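Local atomic coordinates of 5-Carboxyvanillate Decarboxylase (Novosphingobium aromaticivorans, PDB entry 4QRN), a protein that probably removes a carboxyl group from 5-carboxyvanillate as a manganese-binding decarboxylase of the amidohydrolase family. Residues V116-T130 / T152-E164. Numbering follows the deposited sequence. Where two conformers were deposited one is given.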
loop_
_atom_site.group_PDB
_atom_site.type_symbol
_atom_site.label_atom_id
_atom_site.label_comp_id
_atom_site.label_asym_id
_atom_site.label_seq_id
_atom_site.Cartn_x
_atom_site.Cartn_y
_atom_site.Cartn_z
ATOM N N VAL A 116 1.702 -16.750 18.549
ATOM C CA VAL A 116 2.236 -18.111 18.431
ATOM C C VAL A 116 2.113 -18.663 17.022
ATOM O O VAL A 116 2.417 -19.831 16.775
ATOM C CB VAL A 116 1.568 -19.085 19.428
ATOM C CG1 VAL A 116 1.750 -18.594 20.857
ATOM C CG2 VAL A 116 0.103 -19.316 19.109
ATOM N N GLN A 117 1.679 -17.823 16.090
ATOM C CA GLN A 117 1.446 -18.265 14.725
ATOM C C GLN A 117 2.660 -18.893 14.025
ATOM O O GLN A 117 2.493 -19.838 13.265
ATOM C CB GLN A 117 0.831 -17.123 13.899
ATOM C CG GLN A 117 -0.485 -16.674 14.543
ATOM C CD GLN A 117 -1.159 -15.499 13.905
ATOM O OE1 GLN A 117 -1.802 -14.729 14.624
ATOM N NE2 GLN A 117 -1.051 -15.340 12.588
ATOM N N PRO A 118 3.892 -18.406 14.299
ATOM C CA PRO A 118 5.035 -18.999 13.580
ATOM C C PRO A 118 5.501 -20.353 14.127
ATOM O O PRO A 118 6.389 -20.962 13.517
ATOM C CB PRO A 118 6.151 -17.969 13.787
ATOM C CG PRO A 118 5.458 -16.704 14.134
ATOM C CD PRO A 118 4.252 -17.123 14.931
ATOM N N LEU A 119 4.976 -20.774 15.275
ATOM C CA LEU A 119 5.539 -21.930 15.979
ATOM C C LEU A 119 5.219 -23.223 15.254
ATOM O O LEU A 119 4.066 -23.489 14.867
ATOM C CB LEU A 119 5.026 -21.975 17.408
ATOM C CG LEU A 119 5.837 -21.173 18.432
ATOM C CD1 LEU A 119 5.995 -19.703 18.066
ATOM C CD2 LEU A 119 5.200 -21.327 19.800
ATOM N N HIS A 120 6.251 -24.038 15.074
ATOM C CA HIS A 120 6.114 -25.293 14.357
ATOM C C HIS A 120 5.513 -26.436 15.179
ATOM O O HIS A 120 4.884 -27.345 14.626
ATOM C CB HIS A 120 7.478 -25.687 13.809
ATOM C CG HIS A 120 8.044 -24.660 12.873
ATOM N ND1 HIS A 120 9.090 -23.822 13.207
ATOM C CD2 HIS A 120 7.637 -24.272 11.642
ATOM C CE1 HIS A 120 9.342 -23.008 12.195
ATOM N NE2 HIS A 120 8.479 -23.267 11.229
ATOM N N ASP A 121 5.713 -26.404 16.492
ATOM C CA ASP A 121 5.185 -27.447 17.371
ATOM C C ASP A 121 3.781 -27.050 17.821
ATOM O O ASP A 121 3.610 -26.088 18.577
ATOM C CB ASP A 121 6.108 -27.625 18.575
ATOM C CG ASP A 121 5.730 -28.819 19.428
ATOM O OD1 ASP A 121 4.655 -28.786 20.049
ATOM O OD2 ASP A 121 6.513 -29.790 19.479
ATOM N N LEU A 122 2.768 -27.775 17.350
ATOM C CA LEU A 122 1.373 -27.399 17.597
ATOM C C LEU A 122 1.030 -27.451 19.073
ATOM O O LEU A 122 0.285 -26.609 19.554
ATOM C CB LEU A 122 0.411 -28.268 16.772
ATOM C CG LEU A 122 0.099 -27.714 15.366
ATOM C CD1 LEU A 122 1.366 -27.431 14.570
ATOM C CD2 LEU A 122 -0.821 -28.655 14.592
ATOM N N ASP A 123 1.552 -28.432 19.793
ATOM C CA ASP A 123 1.315 -28.507 21.231
ATOM C C ASP A 123 1.855 -27.267 21.924
ATOM O O ASP A 123 1.206 -26.694 22.806
ATOM C CB ASP A 123 2.004 -29.741 21.838
ATOM C CG ASP A 123 1.244 -31.037 21.597
ATOM O OD1 ASP A 123 0.016 -31.006 21.375
ATOM O OD2 ASP A 123 1.892 -32.105 21.646
ATOM N N GLU A 124 3.064 -26.870 21.540
ATOM C CA GLU A 124 3.682 -25.694 22.138
ATOM C C GLU A 124 2.857 -24.454 21.815
ATOM O O GLU A 124 2.619 -23.617 22.695
ATOM C CB GLU A 124 5.126 -25.512 21.654
ATOM C CG GLU A 124 5.848 -24.424 22.421
ATOM C CD GLU A 124 7.290 -24.247 22.013
ATOM O OE1 GLU A 124 7.616 -24.454 20.827
ATOM O OE2 GLU A 124 8.099 -23.901 22.895
ATOM N N ALA A 125 2.407 -24.330 20.564
ATOM C CA ALA A 125 1.612 -23.170 20.183
ATOM C C ALA A 125 0.316 -23.094 20.990
ATOM O O ALA A 125 -0.025 -22.029 21.530
ATOM C CB ALA A 125 1.331 -23.187 18.701
ATOM N N ARG A 126 -0.410 -24.208 21.081
ATOM C CA ARG A 126 -1.645 -24.220 21.849
ATOM C C ARG A 126 -1.382 -23.919 23.323
ATOM O O ARG A 126 -2.136 -23.172 23.963
ATOM C CB ARG A 126 -2.352 -25.558 21.704
ATOM C CG ARG A 126 -2.865 -25.825 20.284
ATOM C CD ARG A 126 -3.638 -27.118 20.196
ATOM N NE ARG A 126 -2.782 -28.265 20.449
ATOM C CZ ARG A 126 -2.411 -29.172 19.546
ATOM N NH1 ARG A 126 -2.800 -29.087 18.277
ATOM N NH2 ARG A 126 -1.630 -30.166 19.920
ATOM N N THR A 127 -0.327 -24.500 23.881
ATOM C CA THR A 127 -0.038 -24.313 25.286
ATOM C C THR A 127 0.314 -22.867 25.603
ATOM O O THR A 127 -0.178 -22.285 26.568
ATOM C CB THR A 127 1.101 -25.245 25.698
ATOM O OG1 THR A 127 0.657 -26.603 25.565
ATOM C CG2 THR A 127 1.527 -25.023 27.143
ATOM N N LEU A 128 1.168 -22.270 24.775
ATOM C CA LEU A 128 1.590 -20.904 25.041
ATOM C C LEU A 128 0.470 -19.908 24.772
ATOM O O LEU A 128 0.379 -18.903 25.456
ATOM C CB LEU A 128 2.850 -20.548 24.241
ATOM C CG LEU A 128 4.098 -21.311 24.708
ATOM C CD1 LEU A 128 5.270 -20.903 23.856
ATOM C CD2 LEU A 128 4.405 -21.104 26.201
ATOM N N ALA A 129 -0.363 -20.169 23.774
ATOM C CA ALA A 129 -1.515 -19.286 23.538
ATOM C C ALA A 129 -2.484 -19.375 24.717
ATOM O O ALA A 129 -3.029 -18.361 25.148
ATOM C CB ALA A 129 -2.218 -19.663 22.250
ATOM N N THR A 130 -2.728 -20.588 25.216
ATOM C CA THR A 130 -3.609 -20.759 26.374
ATOM C C THR A 130 -3.087 -19.949 27.554
ATOM O O THR A 130 -3.845 -19.239 28.208
ATOM C CB THR A 130 -3.688 -22.244 26.775
ATOM O OG1 THR A 130 -4.325 -22.972 25.720
ATOM C CG2 THR A 130 -4.471 -22.408 28.086
ATOM N N THR A 152 -5.748 -14.508 21.634
ATOM C CA THR A 152 -4.785 -14.969 20.642
ATOM C C THR A 152 -5.061 -16.433 20.324
ATOM O O THR A 152 -5.503 -17.187 21.207
ATOM C CB THR A 152 -3.320 -14.745 21.149
ATOM O OG1 THR A 152 -2.428 -14.570 20.051
ATOM C CG2 THR A 152 -2.799 -15.873 22.027
ATOM N N VAL A 153 -4.835 -16.825 19.077
ATOM C CA VAL A 153 -5.120 -18.190 18.666
ATOM C C VAL A 153 -3.928 -18.771 17.889
ATOM O O VAL A 153 -2.873 -18.152 17.769
ATOM C CB VAL A 153 -6.472 -18.311 17.890
ATOM C CG1 VAL A 153 -7.639 -17.860 18.773
ATOM C CG2 VAL A 153 -6.452 -17.543 16.564
ATOM N N ALA A 154 -4.112 -20.000 17.402
ATOM C CA ALA A 154 -3.066 -20.741 16.711
ATOM C C ALA A 154 -3.678 -21.301 15.441
ATOM O O ALA A 154 -4.124 -22.438 15.420
ATOM C CB ALA A 154 -2.509 -21.860 17.613
ATOM N N PRO A 155 -3.740 -20.499 14.365
ATOM C CA PRO A 155 -4.470 -20.920 13.162
ATOM C C PRO A 155 -3.878 -22.147 12.512
ATOM O O PRO A 155 -4.548 -22.761 11.682
ATOM C CB PRO A 155 -4.397 -19.690 12.256
ATOM C CG PRO A 155 -4.227 -18.542 13.217
ATOM C CD PRO A 155 -3.288 -19.096 14.250
ATOM N N GLN A 156 -2.655 -22.516 12.879
ATOM C CA GLN A 156 -2.129 -23.823 12.497
ATOM C C GLN A 156 -3.074 -24.954 12.885
ATOM O O GLN A 156 -3.054 -26.028 12.272
ATOM C CB GLN A 156 -0.837 -24.177 13.259
ATOM C CG GLN A 156 0.316 -23.220 13.264
ATOM C CD GLN A 156 0.299 -22.279 14.459
ATOM O OE1 GLN A 156 -0.679 -21.568 14.686
ATOM N NE2 GLN A 156 1.400 -22.247 15.217
ATOM N N ASP A 157 -3.883 -24.727 13.930
ATOM C CA ASP A 157 -4.932 -25.652 14.379
ATOM C C ASP A 157 -6.269 -24.890 14.419
ATOM O O ASP A 157 -6.657 -24.319 15.450
ATOM C CB ASP A 157 -4.593 -26.226 15.759
ATOM C CG ASP A 157 -5.550 -27.318 16.201
ATOM O OD1 ASP A 157 -6.665 -27.413 15.643
ATOM O OD2 ASP A 157 -5.177 -28.069 17.130
ATOM N N PRO A 158 -6.970 -24.831 13.279
ATOM C CA PRO A 158 -8.195 -24.021 13.238
ATOM C C PRO A 158 -9.290 -24.529 14.159
ATOM O O PRO A 158 -10.052 -23.719 14.674
ATOM C CB PRO A 158 -8.632 -24.074 11.763
ATOM C CG PRO A 158 -7.428 -24.446 11.022
ATOM C CD PRO A 158 -6.581 -25.307 11.945
ATOM N N GLU A 159 -9.371 -25.832 14.376
ATOM C CA GLU A 159 -10.407 -26.359 15.238
ATOM C C GLU A 159 -10.131 -26.015 16.703
ATOM O O GLU A 159 -11.045 -25.630 17.443
ATOM C CB GLU A 159 -10.545 -27.865 15.024
ATOM C CG GLU A 159 -11.071 -28.173 13.618
ATOM C CD GLU A 159 -11.066 -29.640 13.290
ATOM O OE1 GLU A 159 -11.151 -30.456 14.238
ATOM O OE2 GLU A 159 -10.978 -29.970 12.081
ATOM N N TRP A 160 -8.875 -26.099 17.130
ATOM C CA TRP A 160 -8.536 -25.658 18.480
ATOM C C TRP A 160 -8.797 -24.168 18.612
ATOM O O TRP A 160 -9.325 -23.692 19.620
ATOM C CB TRP A 160 -7.074 -25.956 18.834
ATOM C CG TRP A 160 -6.714 -25.427 20.186
ATOM C CD1 TRP A 160 -6.884 -26.067 21.377
ATOM C CD2 TRP A 160 -6.171 -24.137 20.493
ATOM N NE1 TRP A 160 -6.462 -25.261 22.401
ATOM C CE2 TRP A 160 -6.027 -24.068 21.885
ATOM C CE3 TRP A 160 -5.776 -23.041 19.723
ATOM C CZ2 TRP A 160 -5.524 -22.938 22.526
ATOM C CZ3 TRP A 160 -5.286 -21.903 20.361
ATOM C CH2 TRP A 160 -5.154 -21.871 21.751
ATOM N N SER A 161 -8.435 -23.416 17.569
ATOM C CA SER A 161 -8.642 -21.971 17.599
ATOM C C SER A 161 -10.119 -21.617 17.761
ATOM O O SER A 161 -10.460 -20.694 18.485
ATOM C CB SER A 161 -8.062 -21.324 16.346
ATOM O OG SER A 161 -6.635 -21.397 16.327
ATOM N N ALA A 162 -10.991 -22.381 17.107
ATOM C CA ALA A 162 -12.427 -22.190 17.269
ATOM C C ALA A 162 -12.842 -22.429 18.723
ATOM O O ALA A 162 -13.630 -21.663 19.290
ATOM C CB ALA A 162 -13.186 -23.107 16.322
ATOM N N ARG A 163 -12.324 -23.494 19.337
ATOM C CA ARG A 163 -12.609 -23.728 20.753
ATOM C C ARG A 163 -12.111 -22.585 21.629
ATOM O O ARG A 163 -12.780 -22.223 22.609
ATOM C CB ARG A 163 -12.013 -25.064 21.241
ATOM C CG ARG A 163 -12.634 -26.257 20.541
ATOM C CD ARG A 163 -12.227 -27.600 21.139
ATOM N NE ARG A 163 -10.790 -27.910 21.131
ATOM C CZ ARG A 163 -10.134 -28.527 20.141
ATOM N NH1 ARG A 163 -10.735 -28.837 18.995
ATOM N NH2 ARG A 163 -8.842 -28.804 20.283
ATOM N N GLU A 164 -10.965 -22.008 21.276
ATOM C CA GLU A 164 -10.379 -20.934 22.070
ATOM C C GLU A 164 -11.133 -19.608 21.880
ATOM O O GLU A 164 -11.199 -18.797 22.815
ATOM C CB GLU A 164 -8.890 -20.798 21.737
ATOM C CG GLU A 164 -8.106 -19.935 22.738
ATOM C CD GLU A 164 -7.859 -20.599 24.101
ATOM O OE1 GLU A 164 -8.457 -21.661 24.426
ATOM O OE2 GLU A 164 -7.039 -20.034 24.871
HETATM O O HOH W 1 -1.048 -16.144 18.303
HETATM O O HOH W 2 -3.928 -15.111 16.976
HETATM O O HOH W 3 -7.026 -23.450 25.942
#
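Arg126 lays its aliphatic chain over one face of the Trp160 indole: CD stands 3.7 Å from the centroid of the five-membered ring, 19° off the normal, which defines a CH-pi contact. A bend at the CG-CD bond brings NH1 to Asp157 OD2 at 2.8 Å. The guanidinium and carboxylate planes stand 83° apart, and the salt bridge is made by one N-H to one oxygen, OD2, met on its anti side. The other oxygen of Asp157, OD1, accepts from Trp160 N and N-caps helix 158-170, so one carboxylate ties the helix start to helix 122-142. At the far end of the indole, Ala129 CB lies 3.7 Å from Trp160 CH2, while Thr130 OG1 sits at the ring edge. Replacing Trp160 with an alanine would probably leave the Arg126 methylenes without the ring face they lie on and open a gap beside Ala129 CB.

In the given one of its two deposited conformers, Gln156 enters the loop before helix 122-142, its chain bent at chi2 (93°). NE2 donates to Leu119 O at 3.0 Å, within the carbonyl plane and on a lone pair, and to Val116 O at 3.0 Å, from the face opposite Leu119 N. Water 1 joins Val116 N to Val153 O. The chemistry thus implies two anchorages joining consecutive helices of the amidohydrolase barrel: an amide that, in this conformer, grips a turn, and a charged pair beside an aromatic face.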